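PDB 2W40: glycerol kinase, putative from Plasmodium falciparum, which probably catalyses the ATP-dependent phosphorylation of glycerol to sn-glycerol 3-phosphate. Local coordinates for residues 101-104 against 105-109; 165-168 against 169-173. All coordinates share one frame; numbering follows the deposited sequence.

How the contacts relate
Both contacts lie in the N-terminal FGGY domain, which belongs to the actin-like ATPase clan. Contact 1 (101-109) comes first along the chain and contact 2 (165-173) follows it. Their centres are about 16 Å apart and their nearest atoms about 5 Å, so they do not touch. Each is a place where a strand gives way to another element: strand 102-103 turns into a loop before helix 111-118, and strand 162-166 leads into helix 167-176. Thr87 ties them together: its hydroxyl bonds to Trp105 N and its carbonyl to Asn166 ND2. Contact 1 lies beside the bound glycerol, while contact 2 belongs to the helix packed against the central sheet.

Contact 1: residues 101-104 against 105-109; sequences NAIV and WLDTR. With EDO (1,2-ethanediol), chain B.
The guanidinium group of Arg109 has CD1 of Ile103 over the centre of one face, 4.0 Å from CZ. Asp107 CG lies in the guanidinium plane, at its edge. Arg109 also makes cation-pi contacts with Trp44 and Trp145. It grips the Asp107 carboxylate side-on: NH2 reaches Asp107 OD1 at 2.8 Å as a salt bridge, and NE lies 3.1 Å from Asp107 OD2. NE also bonds to OD1, on the same face of the carboxylate as NH2. The backbone N of Arg109 approaches OD2 from the opposite face to NE, at 3.0 Å, closing an Asx turn. The bonds to both carboxylate oxygens hold the two groups in fixed orientation. The bend of the Arg109 chain at chi3 (59°) folds the guanidinium back to this position. Ile103 CG2 packs on the carboxylate, 3.4 Å from Asp107 CG.

The indole of Trp105 has Leu106 CG over the rim of one face, while Val104 CG1 meets Trp105 CD1 obliquely at 3.7 Å. A type I beta turn spans Val104 to Asp107, closed by Asp107 N to Val104 O at 2.9 Å. An ethanediol, probably from the crystallisation liquor, donates to Leu106 O from its O2.

Trp105 NE1 bonds to Thr13, and its ring lies near the bound glycerol and Thr270, an ADP-site residue. Asp107 OD1 also accepts from Tyr45 N, and Arg109 has a second carboxylate partner in Glu46. Strand 102-103 pairs with strand 46-47, and Ile103 packs on Lys142 and Leu146 of helix 140-149.

Contact 2: residues 165-168 against 169-173; sequences GNIN and TWLIF
Thr169 lies over Gly165, its CB 3.9 Å from Gly165 CA. Its hydroxyl stands beside the backbone N (chi1 -53°), where OG1 accepts from a water at 2.7 Å. The same water accepts from Asn166 N at 2.9 Å, so it links Asn166 to Thr169 in the first turn of the helix. OG1 also bonds to Tyr181 O. Asn168 has CG between its backbone N and carbonyl carbon (chi1 58°). That folds the amide back over the next peptide, CG 3.0 Å from Thr169 N, while ND2 bonds to Thr182.

This is the start of helix 167-176, which follows the strand that leads into it. Asn166 occupies the N-cap position, but its side chain makes no capping bond; its ND2 goes to Ser139 and Thr87. Backbone bonds run four residues on, beginning with Trp170 N to Asn166 O at 3.1 Å.

Ile167 CG2 meets Leu171 CD1 at 3.9 Å, one turn apart, and both residues touch Gln11 of strand 3-11. Ile172 CG1 closes on Asn168 O at 3.3 Å. Trp170 has CG anti to its backbone N (chi1 176°), which carries the indole clear of residues 165-168, NE1 bonding to Pro49 O and the ring meeting Trp91 edge-to-face.

Contact 1: residues 101-104 against 105-109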
loop_
_atom_site.group_PDB
_atom_site.type_symbol
_atom_site.label_atom_id
_atom_site.label_comp_id
_atom_site.label_asym_id
_atom_site.label_seq_id
_atom_site.Cartn_x
_atom_site.Cartn_y
_atom_site.Cartn_z
ATOM N N ASN C 101 5.253 -30.357 -3.305
ATOM C CA ASN C 101 4.126 -29.721 -2.591
ATOM C C ASN C 101 2.883 -29.642 -3.462
ATOM O O ASN C 101 2.945 -29.667 -4.676
ATOM C CB ASN C 101 4.468 -28.326 -2.119
ATOM C CG ASN C 101 5.263 -28.263 -0.784
ATOM O OD1 ASN C 101 5.942 -27.219 -0.501
ATOM N ND2 ASN C 101 5.282 -29.297 -0.036
ATOM N N ALA C 102 1.732 -29.423 -2.835
ATOM C CA ALA C 102 0.568 -28.987 -3.594
ATOM C C ALA C 102 0.905 -27.596 -4.197
ATOM O O ALA C 102 1.364 -26.738 -3.513
ATOM C CB ALA C 102 -0.700 -28.930 -2.707
ATOM N N ILE C 103 0.562 -27.370 -5.489
ATOM C CA ILE C 103 0.569 -26.079 -6.096
ATOM C C ILE C 103 -0.880 -25.586 -6.161
ATOM O O ILE C 103 -1.762 -26.243 -6.745
ATOM C CB ILE C 103 1.175 -26.068 -7.514
ATOM C CG1 ILE C 103 2.665 -26.544 -7.449
ATOM C CG2 ILE C 103 1.154 -24.624 -8.063
ATOM C CD1 ILE C 103 3.368 -26.674 -8.797
ATOM N N VAL C 104 -1.107 -24.480 -5.428
ATOM C CA VAL C 104 -2.477 -24.025 -5.095
ATOM C C VAL C 104 -3.064 -23.325 -6.300
ATOM O O VAL C 104 -2.338 -22.784 -7.204
ATOM C CB VAL C 104 -2.451 -23.159 -3.790
ATOM C CG1 VAL C 104 -3.797 -22.711 -3.306
ATOM C CG2 VAL C 104 -1.812 -23.963 -2.633
ATOM N N TRP C 105 -4.385 -23.254 -6.302
ATOM C CA TRP C 105 -5.142 -22.523 -7.371
ATOM C C TRP C 105 -4.609 -21.091 -7.563
ATOM O O TRP C 105 -4.723 -20.541 -8.610
ATOM C CB TRP C 105 -6.645 -22.652 -7.102
ATOM C CG TRP C 105 -7.126 -22.031 -5.838
ATOM C CD1 TRP C 105 -7.250 -22.658 -4.643
ATOM C CD2 TRP C 105 -7.649 -20.692 -5.656
ATOM N NE1 TRP C 105 -7.820 -21.798 -3.709
ATOM C CE2 TRP C 105 -8.069 -20.589 -4.296
ATOM C CE3 TRP C 105 -7.913 -19.613 -6.522
ATOM C CZ2 TRP C 105 -8.646 -19.366 -3.773
ATOM C CZ3 TRP C 105 -8.498 -18.471 -6.033
ATOM C CH2 TRP C 105 -8.849 -18.352 -4.666
ATOM N N LEU C 106 -4.284 -20.440 -6.466
ATOM C CA LEU C 106 -3.760 -19.054 -6.423
ATOM C C LEU C 106 -2.329 -18.856 -6.989
ATOM O O LEU C 106 -1.913 -17.703 -7.220
ATOM C CB LEU C 106 -3.800 -18.516 -4.997
ATOM C CG LEU C 106 -5.162 -18.050 -4.461
ATOM C CD1 LEU C 106 -5.101 -17.848 -2.895
ATOM C CD2 LEU C 106 -5.645 -16.725 -5.236
ATOM N N ASP C 107 -1.616 -19.952 -7.234
ATOM C CA ASP C 107 -0.253 -19.883 -7.766
ATOM C C ASP C 107 -0.339 -19.338 -9.192
ATOM O O ASP C 107 -1.178 -19.726 -9.962
ATOM C CB ASP C 107 0.370 -21.298 -7.770
ATOM C CG ASP C 107 1.838 -21.330 -8.153
ATOM O OD1 ASP C 107 2.712 -21.430 -7.249
ATOM O OD2 ASP C 107 2.053 -21.229 -9.379
ATOM N N THR C 108 0.622 -18.496 -9.524
ATOM C CA THR C 108 0.679 -17.936 -10.874
ATOM C C THR C 108 2.036 -18.052 -11.577
ATOM O O THR C 108 2.322 -17.298 -12.538
ATOM C CB THR C 108 0.307 -16.422 -10.825
ATOM O OG1 THR C 108 1.137 -15.709 -9.895
ATOM C CG2 THR C 108 -1.162 -16.223 -10.484
ATOM N N ARG C 109 2.869 -18.999 -11.145
ATOM C CA ARG C 109 4.198 -19.171 -11.698
ATOM C C ARG C 109 4.126 -19.547 -13.165
ATOM O O ARG C 109 5.162 -19.441 -13.895
ATOM C CB ARG C 109 5.008 -20.267 -10.930
ATOM C CG ARG C 109 4.797 -21.667 -11.340
ATOM C CD ARG C 109 5.338 -22.689 -10.346
ATOM N NE ARG C 109 4.815 -22.648 -9.019
ATOM C CZ ARG C 109 5.346 -23.294 -8.011
ATOM N NH1 ARG C 109 6.462 -24.032 -8.168
ATOM N NH2 ARG C 109 4.824 -23.187 -6.829
HETATM C C1 EDO B . 2.199 -15.962 -4.495
HETATM O O1 EDO B . 3.222 -14.768 -4.475
HETATM C C2 EDO B . 0.733 -16.027 -5.134
HETATM O O2 EDO B . 0.236 -16.354 -6.512
#

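Contact 2: residues 165-168 against 169-173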
loop_
_atom_site.group_PDB
_atom_site.type_symbol
_atom_site.label_atom_id
_atom_site.label_comp_id
_atom_site.label_asym_id
_atom_site.label_seq_id
_atom_site.Cartn_x
_atom_site.Cartn_y
_atom_site.Cartn_z
ATOM N N GLY C 165 -3.587 -35.727 -8.778
ATOM C CA GLY C 165 -4.872 -35.497 -8.127
ATOM C C GLY C 165 -5.120 -34.124 -7.560
ATOM O O GLY C 165 -4.208 -33.452 -7.064
ATOM N N ASN C 166 -6.388 -33.729 -7.618
ATOM C CA ASN C 166 -6.807 -32.624 -6.839
ATOM C C ASN C 166 -6.932 -32.981 -5.333
ATOM O O ASN C 166 -6.742 -34.098 -4.960
ATOM C CB ASN C 166 -8.069 -32.028 -7.376
ATOM C CG ASN C 166 -7.963 -31.394 -8.810
ATOM O OD1 ASN C 166 -8.856 -31.669 -9.646
ATOM N ND2 ASN C 166 -6.927 -30.579 -9.108
ATOM N N ILE C 167 -7.316 -32.041 -4.483
ATOM C CA ILE C 167 -7.275 -32.271 -3.049
ATOM C C ILE C 167 -8.282 -33.379 -2.634
ATOM O O ILE C 167 -8.036 -34.168 -1.776
ATOM C CB ILE C 167 -7.538 -30.966 -2.289
ATOM C CG1 ILE C 167 -6.339 -30.012 -2.417
ATOM C CG2 ILE C 167 -7.973 -31.204 -0.791
ATOM C CD1 ILE C 167 -5.171 -30.416 -1.523
ATOM N N ASN C 168 -9.422 -33.424 -3.339
ATOM C CA ASN C 168 -10.370 -34.478 -3.071
ATOM C C ASN C 168 -9.819 -35.857 -3.272
ATOM O O ASN C 168 -9.971 -36.734 -2.418
ATOM C CB ASN C 168 -11.623 -34.367 -3.906
ATOM C CG ASN C 168 -11.375 -34.375 -5.385
ATOM O OD1 ASN C 168 -10.479 -33.645 -5.870
ATOM N ND2 ASN C 168 -12.223 -35.084 -6.134
ATOM N N THR C 169 -9.109 -36.035 -4.420
ATOM C CA THR C 169 -8.421 -37.275 -4.745
ATOM C C THR C 169 -7.374 -37.653 -3.687
ATOM O O THR C 169 -7.242 -38.845 -3.275
ATOM C CB THR C 169 -7.834 -37.194 -6.147
ATOM O OG1 THR C 169 -8.864 -36.831 -7.049
ATOM C CG2 THR C 169 -7.216 -38.587 -6.573
ATOM N N TRP C 170 -6.629 -36.639 -3.230
ATOM C CA TRP C 170 -5.596 -36.810 -2.228
ATOM C C TRP C 170 -6.261 -37.343 -0.879
ATOM O O TRP C 170 -5.773 -38.302 -0.249
ATOM C CB TRP C 170 -4.861 -35.498 -2.050
ATOM C CG TRP C 170 -3.818 -35.438 -0.984
ATOM C CD1 TRP C 170 -3.828 -34.616 0.121
ATOM C CD2 TRP C 170 -2.620 -36.249 -0.866
ATOM N NE1 TRP C 170 -2.687 -34.833 0.895
ATOM C CE2 TRP C 170 -1.950 -35.843 0.342
ATOM C CE3 TRP C 170 -2.082 -37.284 -1.644
ATOM C CZ2 TRP C 170 -0.723 -36.388 0.751
ATOM C CZ3 TRP C 170 -0.881 -37.836 -1.252
ATOM C CH2 TRP C 170 -0.193 -37.394 -0.060
ATOM N N LEU C 171 -7.292 -36.677 -0.443
ATOM C CA LEU C 171 -7.946 -37.060 0.799
ATOM C C LEU C 171 -8.496 -38.475 0.717
ATOM O O LEU C 171 -8.339 -39.270 1.622
ATOM C CB LEU C 171 -9.029 -36.023 1.137
ATOM C CG LEU C 171 -8.679 -34.819 1.950
ATOM C CD1 LEU C 171 -7.337 -34.174 1.645
ATOM C CD2 LEU C 171 -9.850 -33.836 2.133
ATOM N N ILE C 172 -9.179 -38.810 -0.366
ATOM C CA ILE C 172 -9.808 -40.120 -0.503
ATOM C C ILE C 172 -8.719 -41.205 -0.596
ATOM O O ILE C 172 -8.798 -42.243 0.084
ATOM C CB ILE C 172 -10.751 -40.146 -1.781
ATOM C CG1 ILE C 172 -12.001 -39.189 -1.596
ATOM C CG2 ILE C 172 -11.094 -41.616 -2.139
ATOM C CD1 ILE C 172 -12.777 -39.019 -2.956
ATOM N N PHE C 173 -7.646 -40.918 -1.329
ATOM C CA PHE C 173 -6.527 -41.860 -1.450
ATOM C C PHE C 173 -5.953 -42.177 -0.083
ATOM O O PHE C 173 -5.737 -43.360 0.241
ATOM C CB PHE C 173 -5.490 -41.238 -2.358
ATOM C CG PHE C 173 -4.274 -42.044 -2.543
ATOM C CD1 PHE C 173 -4.205 -42.912 -3.631
ATOM C CD2 PHE C 173 -3.263 -42.018 -1.567
ATOM C CE1 PHE C 173 -3.065 -43.716 -3.785
ATOM C CE2 PHE C 173 -2.061 -42.796 -1.779
ATOM C CZ PHE C 173 -1.993 -43.614 -2.878
HETATM O O HOH W 1 -8.221 -35.293 -9.217
#